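Side-chain contacts in Vlm2 (Streptomyces tsusimaensis, PDB 6ECB), which is a synthetase subunit of the nonribosomal pathway to the depsipeptide valinomycin, represented here by its thioesterase domain, which probably releases the finished chain by cyclisation: residues Thr80-Ser85 / Val90-Asp95; Ile136-Pro141 / Ala274-Ala279; Met165-Met170 / Gln188-Arg193. All coordinates share one frame; numbering follows the deposited sequence.

Contact 1 of 3, residues Thr80-Ser85 / Val90-Asp95; sequences TPVYPS and VQFCSD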
ATOM      1  N   THR A  80     -20.880   6.136   4.911  1.00 48.46           N
ATOM      2  CA  THR A  80     -20.389   7.219   5.739  1.00 39.48           C
ATOM      3  C   THR A  80     -18.869   7.279   5.602  1.00 28.05           C
ATOM      4  O   THR A  80     -18.206   6.256   5.766  1.00 28.74           O
ATOM      5  CB  THR A  80     -20.770   7.000   7.192  1.00 43.76           C
ATOM      6  OG1 THR A  80     -22.127   6.536   7.271  1.00 73.22           O
ATOM      7  CG2 THR A  80     -20.640   8.302   7.955  1.00 54.00           C
ATOM      8  N   PRO A  81     -18.291   8.429   5.258  1.00 35.13           N
ATOM      9  CA  PRO A  81     -16.824   8.512   5.235  1.00 25.92           C
ATOM     10  C   PRO A  81     -16.305   8.280   6.641  1.00 25.41           C
ATOM     11  O   PRO A  81     -16.981   8.598   7.626  1.00 27.20           O
ATOM     12  CB  PRO A  81     -16.544   9.939   4.748  1.00 35.63           C
ATOM     13  CG  PRO A  81     -17.873  10.515   4.348  1.00 58.57           C
ATOM     14  CD  PRO A  81     -18.913   9.751   5.084  1.00 42.86           C
ATOM     15  N   VAL A  82     -15.121   7.679   6.727  1.00 23.98           N
ATOM     16  CA  VAL A  82     -14.497   7.341   7.999  1.00 23.43           C
ATOM     17  C   VAL A  82     -13.058   7.824   7.958  1.00 22.54           C
ATOM     18  O   VAL A  82     -12.342   7.538   6.993  1.00 21.68           O
ATOM     19  CB  VAL A  82     -14.535   5.824   8.268  1.00 23.57           C
ATOM     20  CG1 VAL A  82     -13.878   5.509   9.591  1.00 26.45           C
ATOM     21  CG2 VAL A  82     -15.965   5.326   8.241  1.00 30.40           C
ATOM     22  N   TYR A  83     -12.634   8.513   9.016  1.00 22.85           N
ATOM     23  CA  TYR A  83     -11.269   9.020   9.166  1.00 22.22           C
ATOM     24  C   TYR A  83     -10.682   8.352  10.404  1.00 21.70           C
ATOM     25  O   TYR A  83     -10.725   8.894  11.516  1.00 22.41           O
ATOM     26  CB  TYR A  83     -11.260  10.544   9.276  1.00 23.31           C
ATOM     27  CG  TYR A  83     -11.941  11.197   8.108  1.00 24.05           C
ATOM     28  CD1 TYR A  83     -11.357  11.163   6.852  1.00 23.42           C
ATOM     29  CD2 TYR A  83     -13.178  11.792   8.233  1.00 25.47           C
ATOM     30  CE1 TYR A  83     -11.968  11.739   5.762  1.00 24.20           C
ATOM     31  CE2 TYR A  83     -13.797  12.388   7.144  1.00 26.28           C
ATOM     32  CZ  TYR A  83     -13.185  12.341   5.897  1.00 25.61           C
ATOM     33  OH  TYR A  83     -13.789  12.924   4.791  1.00 26.51           O
ATOM     34  N   PRO A  84     -10.150   7.154  10.255  1.00 20.59           N
ATOM     35  CA  PRO A  84      -9.668   6.420  11.424  1.00 20.23           C
ATOM     36  C   PRO A  84      -8.340   6.951  11.918  1.00 19.90           C
ATOM     37  O   PRO A  84      -7.511   7.446  11.146  1.00 20.23           O
ATOM     38  CB  PRO A  84      -9.504   4.983  10.907  1.00 21.23           C
ATOM     39  CG  PRO A  84      -9.436   5.088   9.459  1.00 30.03           C
ATOM     40  CD  PRO A  84     -10.013   6.393   9.006  1.00 19.79           C
ATOM     41  N   SER A  85      -8.128   6.794  13.214  1.00 23.12           N
ATOM     42  CA  SER A  85      -6.778   6.908  13.751  1.00 20.19           C
ATOM     43  C   SER A  85      -5.924   5.780  13.165  1.00 18.70           C
ATOM     44  O   SER A  85      -6.433   4.805  12.605  1.00 19.01           O
ATOM     45  CB  SER A  85      -6.791   6.821  15.273  1.00 24.02           C
ATOM     46  OG  SER A  85      -7.115   5.492  15.656  1.00 22.73           O
ATOM     47  N   VAL A  90      -5.467   0.047  11.727  1.00 20.31           N
ATOM     48  CA  VAL A  90      -4.852  -1.268  11.884  1.00 19.27           C
ATOM     49  C   VAL A  90      -5.905  -2.292  12.270  1.00 15.88           C
ATOM     50  O   VAL A  90      -5.920  -3.423  11.756  1.00 20.85           O
ATOM     51  CB  VAL A  90      -3.725  -1.212  12.927  1.00 22.37           C
ATOM     52  CG1 VAL A  90      -3.262  -2.643  13.274  1.00 25.02           C
ATOM     53  CG2 VAL A  90      -2.555  -0.385  12.407  1.00 21.19           C
ATOM     54  N   GLN A  91      -6.794  -1.906  13.183  1.00 18.29           N
ATOM     55  CA  GLN A  91      -7.862  -2.794  13.619  1.00 20.91           C
ATOM     56  C   GLN A  91      -8.783  -3.144  12.464  1.00 19.97           C
ATOM     57  O   GLN A  91      -9.120  -4.322  12.267  1.00 20.79           O
ATOM     58  CB  GLN A  91      -8.618  -2.141  14.776  1.00 23.06           C
ATOM     59  CG  GLN A  91      -9.736  -2.978  15.316  1.00 30.77           C
ATOM     60  CD  GLN A  91      -9.218  -4.196  16.055  1.00 38.66           C
ATOM     61  OE1 GLN A  91      -9.568  -5.335  15.735  1.00 50.88           O
ATOM     62  NE2 GLN A  91      -8.370  -3.956  17.048  1.00 31.79           N
ATOM     63  N   PHE A  92      -9.222  -2.135  11.693  1.00 21.16           N
ATOM     64  CA  PHE A  92     -10.068  -2.409  10.538  1.00 20.47           C
ATOM     65  C   PHE A  92      -9.382  -3.404   9.609  1.00 19.42           C
ATOM     66  O   PHE A  92     -10.005  -4.358   9.120  1.00 21.21           O
ATOM     67  CB  PHE A  92     -10.368  -1.138   9.745  1.00 19.94           C
ATOM     68  CG  PHE A  92     -11.402  -0.222  10.354  1.00 24.11           C
ATOM     69  CD1 PHE A  92     -12.698  -0.656  10.596  1.00 29.02           C
ATOM     70  CD2 PHE A  92     -11.093   1.108  10.591  1.00 24.39           C
ATOM     71  CE1 PHE A  92     -13.655   0.215  11.112  1.00 34.15           C
ATOM     72  CE2 PHE A  92     -12.031   1.983  11.107  1.00 25.35           C
ATOM     73  CZ  PHE A  92     -13.317   1.541  11.370  1.00 28.75           C
ATOM     74  N   CYS A  93      -8.096  -3.177   9.342  1.00 19.95           N
ATOM     75  CA  CYS A  93      -7.386  -3.975   8.353  1.00 18.11           C
ATOM     76  C   CYS A  93      -7.102  -5.378   8.873  1.00 19.68           C
ATOM     77  O   CYS A  93      -7.164  -6.356   8.110  1.00 23.29           O
ATOM     78  CB  CYS A  93      -6.092  -3.277   7.957  1.00 19.10           C
ATOM     79  SG  CYS A  93      -6.340  -1.793   6.978  1.00 19.17           S
ATOM     80  N   SER A  94      -6.798  -5.496  10.166  1.00 20.31           N
ATOM     81  CA  SER A  94      -6.608  -6.809  10.778  0.50 21.64           C
ATOM     82  C   SER A  94      -7.877  -7.635  10.688  1.00 21.62           C
ATOM     83  O   SER A  94      -7.860  -8.804  10.272  1.00 23.00           O
ATOM     84  CB  SER A  94      -6.196  -6.660  12.250  0.50 27.32           C
ATOM     85  OG  SER A  94      -5.003  -5.922  12.403  0.50 28.52           O
ATOM     86  N   ASP A  95      -8.998  -7.037  11.078  1.00 21.59           N
ATOM     87  CA  ASP A  95     -10.262  -7.732  11.029  1.00 20.64           C
ATOM     88  C   ASP A  95     -10.577  -8.205   9.625  1.00 27.89           C
ATOM     89  O   ASP A  95     -11.094  -9.302   9.449  1.00 25.63           O
ATOM     90  CB  ASP A  95     -11.378  -6.824  11.521  1.00 25.68           C
ATOM     91  CG  ASP A  95     -11.350  -6.620  13.031  1.00 33.44           C
ATOM     92  OD1 ASP A  95     -10.606  -7.316  13.757  1.00 28.53           O
ATOM     93  OD2 ASP A  95     -12.104  -5.750  13.489  1.00 26.73           O
TER
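F92 reaches from its helix to P84 and V82, and its ring makes the close contacts across the segments. The CB of F92 leaves the helix in the direction of the loop 80-85. At the first torsion CG lies anti to the carbonyl carbon and beside the backbone N (chi1 -77°). This throws the ring outward across the gap, which is wide: the CA atoms of F92 and P84 are 8.9 Å apart. CB and CG serve as the stalk. Along one side of the ring, F92 CD2 comes within 4.2 Å of P84 CB. The next atom goes closer, with F92 CE2 3.9 Å from P84 CB. That carbon of the proline lies at the ring edge, near the ring plane. F92 CE2 also meets V82, whose CG1 is 4.3 Å away and approaches obliquely. At the tip, F92 CZ is 4.4 Å from the same V82 CG1. V82 holds this methyl out with CG1 anti to its backbone N (chi1 180°).

Helix 86-97 is the helical link of a beta-alpha-beta crossover in the alpha/beta-hydrolase fold. It joins strand 67-71 to strand 105-110, and the loop 80-85 leads straight into it. S85 is the N-cap residue, and its OG caps a backbone N of the first turn. E88 OE1 in turn accepts a bond from S85 N. Further along, V90 O receives both S94 N and S94 OG, the latter at 2.7 Å. The hydroxyl arrives from above the carbonyl plane, 43° out of it. P84 O is gripped by H218 and Y222, and L215 of helix 206-220 touches the proline ring. A26 and P73 also pack on F92.

Contact 2 of 3, residues Ile136-Pro141 / Ala274-Ala279; sequences ILDTPP and ATMLRA
M276 crosses D138 at a slant, with its sulfur laid against the base of the aspartate side chain. M276 SD is 3.4 Å from D138 CB, while D138 OD2 stays 3.9 Å from the same sulfur. The thioether therefore meets the methylene first and the carboxylate second. M276 enters from its 3-10 turn with CG wedged between the backbone N and the carbonyl carbon (chi1 54°). The chain then bends at chi3 (-72°), which turns the terminal methyl toward L137. There M276 CE rests 4.0 Å from L137 CB. A looser apolar contact lies beside it, between L137 CD1 and L277 CD2 at 4.3 Å. L137 and D138 are neighbours in sequence, yet both aim their CB at 274-279. This fits the end of strand 134-137, where D138 takes a positive phi (59°) and the chain leaves the sheet. H110, on strand 105-110, also packs on L137, M276 and L277.

D138 sits at the tip of a parallel strand, and its OD2 accepts a hydrogen bond from H273 ND1. H273 directly precedes the segment of M276. With S111 these two residues probably form the Ser-His-Asp catalytic triad of an alpha/beta-hydrolase thioesterase. D138 OD1 has its own donors, T242 N and H245 NE2. The chemistry is thus divided. Hydrogen bonds from H273, T242 and H245 hold the carboxylate, while M276 packs its sulfur against the methylene carbon D138 CB.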
ATOM      1  N   ILE A 136       7.581  -5.662   2.937  1.00 16.33           N
ATOM      2  CA  ILE A 136       7.657  -4.204   2.990  1.00 16.43           C
ATOM      3  C   ILE A 136       8.137  -3.703   1.632  1.00 16.55           C
ATOM      4  O   ILE A 136       9.214  -4.087   1.143  1.00 18.20           O
ATOM      5  CB  ILE A 136       8.591  -3.721   4.111  1.00 15.05           C
ATOM      6  CG1 ILE A 136       8.031  -4.093   5.491  1.00 15.10           C
ATOM      7  CG2 ILE A 136       8.847  -2.204   3.963  1.00 16.99           C
ATOM      8  CD1 ILE A 136       6.701  -3.458   5.831  1.00 17.48           C
ATOM      9  N   LEU A 137       7.356  -2.808   1.029  1.00 16.51           N
ATOM     10  CA  LEU A 137       7.704  -2.227  -0.263  1.00 15.66           C
ATOM     11  C   LEU A 137       8.219  -0.805  -0.036  1.00 16.65           C
ATOM     12  O   LEU A 137       7.446   0.148   0.117  1.00 18.31           O
ATOM     13  CB  LEU A 137       6.504  -2.250  -1.199  1.00 17.65           C
ATOM     14  CG  LEU A 137       5.981  -3.646  -1.533  1.00 17.41           C
ATOM     15  CD1 LEU A 137       4.752  -3.496  -2.435  1.00 19.06           C
ATOM     16  CD2 LEU A 137       7.027  -4.521  -2.197  1.00 20.99           C
ATOM     17  N   ASP A 138       9.540  -0.702   0.048  1.00 19.45           N
ATOM     18  CA  ASP A 138      10.291   0.541  -0.090  1.00 21.46           C
ATOM     19  C   ASP A 138       9.925   1.636   0.915  1.00 20.38           C
ATOM     20  O   ASP A 138       9.889   2.821   0.564  1.00 23.81           O
ATOM     21  CB  ASP A 138      10.150   1.076  -1.529  1.00 22.50           C
ATOM     22  CG  ASP A 138      11.231   2.055  -1.874  1.00 28.32           C
ATOM     23  OD1 ASP A 138      12.395   1.799  -1.486  1.00 22.90           O
ATOM     24  OD2 ASP A 138      10.933   3.054  -2.556  1.00 28.12           O
ATOM     25  N   THR A 139       9.706   1.274   2.190  1.00 18.93           N
ATOM     26  CA  THR A 139       9.642   2.278   3.231  1.00 19.67           C
ATOM     27  C   THR A 139      10.482   1.794   4.405  1.00 18.13           C
ATOM     28  O   THR A 139      10.392   0.620   4.769  1.00 18.06           O
ATOM     29  CB  THR A 139       8.207   2.593   3.746  1.00 26.32           C
ATOM     30  OG1 THR A 139       8.281   3.641   4.719  1.00 27.62           O
ATOM     31  CG2 THR A 139       7.571   1.452   4.407  1.00 27.01           C
ATOM     32  N   PRO A 140      11.260   2.677   5.018  1.00 17.98           N
ATOM     33  CA  PRO A 140      11.880   2.343   6.304  1.00 16.54           C
ATOM     34  C   PRO A 140      10.845   2.331   7.405  1.00 18.07           C
ATOM     35  O   PRO A 140       9.738   2.878   7.257  1.00 19.18           O
ATOM     36  CB  PRO A 140      12.880   3.487   6.533  1.00 19.40           C
ATOM     37  CG  PRO A 140      12.890   4.300   5.316  1.00 24.82           C
ATOM     38  CD  PRO A 140      11.563   4.067   4.641  1.00 21.67           C
ATOM     39  N   PRO A 141      11.206   1.830   8.572  1.00 16.57           N
ATOM     40  CA  PRO A 141      10.245   1.885   9.676  1.00 16.61           C
ATOM     41  C   PRO A 141       9.973   3.299  10.131  1.00 19.04           C
ATOM     42  O   PRO A 141       8.852   3.581  10.583  1.00 26.07           O
ATOM     43  CB  PRO A 141      10.897   1.020  10.775  1.00 23.54           C
ATOM     44  CG  PRO A 141      12.243   0.730  10.360  1.00 20.51           C
ATOM     45  CD  PRO A 141      12.374   0.982   8.870  1.00 20.09           C
ATOM     46  N   ALA A 274       7.888   6.185  -6.052  1.00 32.83           N
ATOM     47  CA  ALA A 274       6.622   6.283  -6.774  1.00 48.68           C
ATOM     48  C   ALA A 274       6.572   5.334  -7.972  1.00 55.86           C
ATOM     49  O   ALA A 274       5.587   4.607  -8.169  1.00 56.70           O
ATOM     50  CB  ALA A 274       6.415   7.723  -7.240  1.00 59.21           C
ATOM     51  N   THR A 275       7.632   5.299  -8.766  1.00 37.59           N
ATOM     52  CA  THR A 275       7.562   4.585 -10.039  1.00 30.89           C
ATOM     53  C   THR A 275       7.779   3.082  -9.917  1.00 24.95           C
ATOM     54  O   THR A 275       7.565   2.355 -10.904  1.00 25.92           O
ATOM     55  CB  THR A 275       8.590   5.151 -11.007  1.00 31.90           C
ATOM     56  OG1 THR A 275       9.909   4.761 -10.601  1.00 29.78           O
ATOM     57  CG2 THR A 275       8.493   6.657 -11.076  1.00 63.48           C
ATOM     58  N   MET A 276       8.192   2.585  -8.746  1.00 24.06           N
ATOM     59  CA  MET A 276       8.401   1.150  -8.615  1.00 22.54           C
ATOM     60  C   MET A 276       7.100   0.366  -8.785  1.00 23.85           C
ATOM     61  O   MET A 276       7.158  -0.821  -9.116  1.00 23.20           O
ATOM     62  CB  MET A 276       9.008   0.803  -7.250  1.00 20.49           C
ATOM     63  CG  MET A 276       8.187   1.368  -6.110  1.00 22.48           C
ATOM     64  SD  MET A 276       8.594   0.617  -4.532  1.00 24.93           S
ATOM     65  CE  MET A 276       7.879  -0.995  -4.713  1.00 24.27           C
ATOM     66  N   LEU A 277       5.942   0.984  -8.548  1.00 19.38           N
ATOM     67  CA  LEU A 277       4.676   0.255  -8.641  1.00 18.55           C
ATOM     68  C   LEU A 277       4.026   0.412 -10.013  1.00 21.82           C
ATOM     69  O   LEU A 277       2.895  -0.046 -10.190  1.00 22.40           O
ATOM     70  CB  LEU A 277       3.691   0.710  -7.563  1.00 20.02           C
ATOM     71  CG  LEU A 277       4.097   0.268  -6.154  1.00 22.37           C
ATOM     72  CD1 LEU A 277       3.079   0.838  -5.157  1.00 28.07           C
ATOM     73  CD2 LEU A 277       4.164  -1.251  -6.074  1.00 24.30           C
ATOM     74  N   ARG A 278       4.701   1.066 -10.956  1.00 22.54           N
ATOM     75  CA  ARG A 278       4.182   1.307 -12.297  1.00 21.87           C
ATOM     76  C   ARG A 278       5.125   0.726 -13.329  1.00 23.87           C
ATOM     77  O   ARG A 278       6.296   0.454 -13.054  1.00 22.50           O
ATOM     78  CB  ARG A 278       4.013   2.801 -12.580  1.00 27.32           C
ATOM     79  CG  ARG A 278       3.287   3.483 -11.444  1.00 37.20           C
ATOM     80  CD  ARG A 278       2.745   4.817 -11.842  1.00 63.60           C
ATOM     81  NE  ARG A 278       3.649   5.550 -12.723  1.00 67.40           N
ATOM     82  CZ  ARG A 278       4.380   6.602 -12.363  1.00 74.15           C
ATOM     83  NH1 ARG A 278       4.334   7.076 -11.120  1.00 71.38           N
ATOM     84  NH2 ARG A 278       5.164   7.185 -13.261  1.00 69.63           N
ATOM     85  N   ALA A 279       4.608   0.565 -14.543  1.00 25.71           N
ATOM     86  CA  ALA A 279       5.435   0.081 -15.626  1.00 23.97           C
ATOM     87  C   ALA A 279       6.515   1.118 -15.933  1.00 27.02           C
ATOM     88  O   ALA A 279       6.277   2.321 -15.808  1.00 29.99           O
ATOM     89  CB  ALA A 279       4.582  -0.181 -16.872  1.00 27.38           C
TER

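Contact 3 of 3, residues Met165-Met170 / Gln188-Arg193; sequences MGIGGM and QLLLDR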
ATOM      1  N   MET A 165       1.049  14.151  -7.240  1.00 34.42           N
ATOM      2  CA  MET A 165       2.149  13.245  -6.942  1.00 33.81           C
ATOM      3  C   MET A 165       1.676  11.874  -6.479  1.00 50.70           C
ATOM      4  O   MET A 165       2.385  10.887  -6.685  1.00 42.80           O
ATOM      5  CB  MET A 165       3.071  13.856  -5.878  1.00 49.02           C
ATOM      6  CG  MET A 165       3.743  15.181  -6.285  1.00 56.72           C
ATOM      7  SD  MET A 165       4.509  15.207  -7.937  1.00 53.76           S
ATOM      8  CE  MET A 165       5.563  13.774  -7.863  1.00 53.10           C
ATOM      9  N   GLY A 166       0.505  11.785  -5.851  1.00 33.26           N
ATOM     10  CA  GLY A 166       0.036  10.510  -5.335  1.00 31.02           C
ATOM     11  C   GLY A 166      -0.775   9.742  -6.362  1.00 42.54           C
ATOM     12  O   GLY A 166      -0.216   9.005  -7.182  1.00 36.43           O
ATOM     13  N   ILE A 167      -2.097   9.932  -6.365  1.00 29.64           N
ATOM     14  CA  ILE A 167      -2.926   9.184  -7.307  1.00 27.04           C
ATOM     15  C   ILE A 167      -2.620   9.581  -8.752  1.00 33.92           C
ATOM     16  O   ILE A 167      -2.732   8.749  -9.662  1.00 34.30           O
ATOM     17  CB  ILE A 167      -4.421   9.335  -6.946  1.00 31.31           C
ATOM     18  CG1 ILE A 167      -5.266   8.404  -7.819  1.00 41.99           C
ATOM     19  CG2 ILE A 167      -4.881  10.802  -7.059  1.00 30.66           C
ATOM     20  CD1 ILE A 167      -6.546   7.980  -7.158  1.00 45.59           C
ATOM     21  N   GLY A 168      -2.228  10.838  -9.005  1.00 30.97           N
ATOM     22  CA  GLY A 168      -1.739  11.185 -10.329  1.00 34.13           C
ATOM     23  C   GLY A 168      -0.625  10.254 -10.779  1.00 38.42           C
ATOM     24  O   GLY A 168      -0.599   9.797 -11.927  1.00 39.96           O
ATOM     25  N   GLY A 169       0.293   9.941  -9.869  1.00 36.67           N
ATOM     26  CA  GLY A 169       1.318   8.958 -10.171  1.00 46.98           C
ATOM     27  C   GLY A 169       0.734   7.576 -10.385  1.00 44.21           C
ATOM     28  O   GLY A 169       1.031   6.916 -11.384  1.00 49.82           O
ATOM     29  N   MET A 170      -0.120   7.124  -9.454  1.00 30.15           N
ATOM     30  CA  MET A 170      -0.713   5.792  -9.565  1.00 36.37           C
ATOM     31  C   MET A 170      -1.382   5.604 -10.924  1.00 36.83           C
ATOM     32  O   MET A 170      -1.507   4.469 -11.396  1.00 43.84           O
ATOM     33  CB  MET A 170      -1.741   5.544  -8.441  1.00 34.45           C
ATOM     34  CG  MET A 170      -1.192   5.364  -7.003  1.00 42.55           C
ATOM     35  SD  MET A 170      -2.544   5.292  -5.772  1.00 37.29           S
ATOM     36  CE  MET A 170      -1.681   5.284  -4.197  1.00 64.59           C
ATOM     37  N   GLN A 188     -10.764  16.271 -12.659  1.00 37.58           N
ATOM     38  CA  GLN A 188     -11.488  15.828 -13.845  1.00 35.94           C
ATOM     39  C   GLN A 188     -10.560  15.106 -14.810  1.00 42.79           C
ATOM     40  O   GLN A 188     -10.973  14.138 -15.460  1.00 39.49           O
ATOM     41  CB  GLN A 188     -12.165  16.996 -14.540  1.00 41.96           C
ATOM     42  CG  GLN A 188     -13.124  16.540 -15.626  1.00 57.15           C
ATOM     43  CD  GLN A 188     -14.212  15.628 -15.082  1.00 72.59           C
ATOM     44  OE1 GLN A 188     -14.929  15.992 -14.151  1.00 63.50           O
ATOM     45  NE2 GLN A 188     -14.320  14.425 -15.646  1.00 51.25           N
ATOM     46  N   LEU A 189      -9.302  15.547 -14.913  1.00 36.72           N
ATOM     47  CA  LEU A 189      -8.353  14.821 -15.757  1.00 45.82           C
ATOM     48  C   LEU A 189      -8.145  13.404 -15.248  1.00 47.91           C
ATOM     49  O   LEU A 189      -8.032  12.461 -16.038  1.00 43.05           O
ATOM     50  CB  LEU A 189      -7.009  15.541 -15.821  1.00 40.44           C
ATOM     51  CG  LEU A 189      -6.900  16.810 -16.663  1.00 46.84           C
ATOM     52  CD1 LEU A 189      -5.446  17.250 -16.653  1.00 47.34           C
ATOM     53  CD2 LEU A 189      -7.392  16.575 -18.075  1.00 50.66           C
ATOM     54  N   LEU A 190      -8.069  13.229 -13.929  1.00 34.63           N
ATOM     55  CA  LEU A 190      -7.923  11.885 -13.398  1.00 29.13           C
ATOM     56  C   LEU A 190      -9.135  11.029 -13.748  1.00 40.04           C
ATOM     57  O   LEU A 190      -8.991   9.859 -14.116  1.00 34.85           O
ATOM     58  CB  LEU A 190      -7.714  11.916 -11.881  1.00 31.42           C
ATOM     59  CG  LEU A 190      -6.490  12.674 -11.371  1.00 46.49           C
ATOM     60  CD1 LEU A 190      -6.381  12.504  -9.868  1.00 34.47           C
ATOM     61  CD2 LEU A 190      -5.210  12.201 -12.051  1.00 43.00           C
ATOM     62  N   LEU A 191     -10.341  11.590 -13.626  1.00 31.46           N
ATOM     63  CA  LEU A 191     -11.541  10.829 -13.960  1.00 44.11           C
ATOM     64  C   LEU A 191     -11.570  10.502 -15.449  1.00 31.85           C
ATOM     65  O   LEU A 191     -11.915   9.381 -15.844  1.00 41.67           O
ATOM     66  CB  LEU A 191     -12.789  11.611 -13.538  1.00 39.43           C
ATOM     67  CG  LEU A 191     -12.904  11.857 -12.030  1.00 41.62           C
ATOM     68  CD1 LEU A 191     -14.050  12.805 -11.708  1.00 46.75           C
ATOM     69  CD2 LEU A 191     -13.093  10.548 -11.306  1.00 38.74           C
ATOM     70  N   ASP A 192     -11.202  11.471 -16.285  1.00 32.35           N
ATOM     71  CA  ASP A 192     -11.121  11.233 -17.723  1.00 33.43           C
ATOM     72  C   ASP A 192     -10.201  10.052 -18.031  1.00 35.85           C
ATOM     73  O   ASP A 192     -10.483   9.239 -18.923  1.00 46.60           O
ATOM     74  CB  ASP A 192     -10.617  12.495 -18.412  1.00 34.79           C
ATOM     75  CG  ASP A 192     -11.670  13.591 -18.489  1.00 54.62           C
ATOM     76  OD1 ASP A 192     -12.862  13.311 -18.227  1.00 49.83           O
ATOM     77  OD2 ASP A 192     -11.295  14.735 -18.818  1.00 45.28           O
ATOM     78  N   ARG A 193      -9.082   9.964 -17.318  1.00 36.22           N
ATOM     79  CA  ARG A 193      -8.145   8.856 -17.492  1.00 31.84           C
ATOM     80  C   ARG A 193      -8.726   7.541 -16.987  1.00 52.80           C
ATOM     81  O   ARG A 193      -8.466   6.481 -17.568  1.00 36.40           O
ATOM     82  CB  ARG A 193      -6.840   9.192 -16.765  1.00 35.84           C
ATOM     83  CG  ARG A 193      -5.926   7.992 -16.417  1.00 48.74           C
ATOM     84  CD  ARG A 193      -5.356   7.277 -17.654  1.00 63.82           C
ATOM     85  NE  ARG A 193      -4.483   6.162 -17.276  1.00 71.81           N
ATOM     86  CZ  ARG A 193      -4.916   4.984 -16.829  1.00 87.81           C
ATOM     87  NH1 ARG A 193      -6.217   4.750 -16.707  1.00 77.97           N
ATOM     88  NH2 ARG A 193      -4.047   4.035 -16.495  1.00 94.29           N
TER
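L190 straddles the start of the short helix 167-170, with one methyl on I167 and the other on G168. L190 CD1 touches I167 CG2 at 3.6 Å. L190 CD2 lies 4.0 Å from G168 CA. The two branched side chains lie aslant to each other, so the meeting is methyl against methyl and not chain along chain. G168 has no side chain, and its CA itself forms the surface that L190 meets. The backbones are accordingly near one another here, with the CA atoms of G168 and L190 6.9 Å apart.

Torsions set which branch does the touching. In I167, CG1 is anti to the backbone N (chi1 -173°), which leaves CG2 between the N and the carbonyl carbon and turned to L190. L190 has its CG anti to the carbonyl carbon, and its two methyls fork over the glycine and the isoleucine.

The next shell is apolar. L178 touches L190 as well. L209 and F212 pack on I167, and L52 leans on I167 too. G166 is the N-cap residue of helix 167-170, and its O accepts M170 N at 3.0 Å. Away from the contact, on helix 183-194, Q188 NE2 donates to D192 OD1 at 3.2 Å, nearly straight (165°).

This is plain apolar packing between helices that lie between strands 134-137 and 237-241 in the chain. Helices inserted at this point of an alpha/beta-hydrolase thioesterase probably belong to the lid. Helix 175-179 brings L178 to the contact, helix 206-220 brings L209 and F212, and the loop before helix 55-60 brings L52.

In the fold
From the N terminus, contact 1 comes first and is the most local. It closes the short link into helix 86-97 and is finished before the other two begin. Contact 2 opens at the end of strand 134-137 and closes only at 274-279, after the last strand, 264-268. Contact 3 is nested inside that long loop, among the helices inserted before strand 237-241. Contacts 1 and 2 lie on opposite sides of the chain's centre, their own centres about 23 Å apart. Contacts 2 and 3 adjoin, with R278 beside M170. Helix 206-220 packs on both contact 1 and contact 3, so it links those two regions.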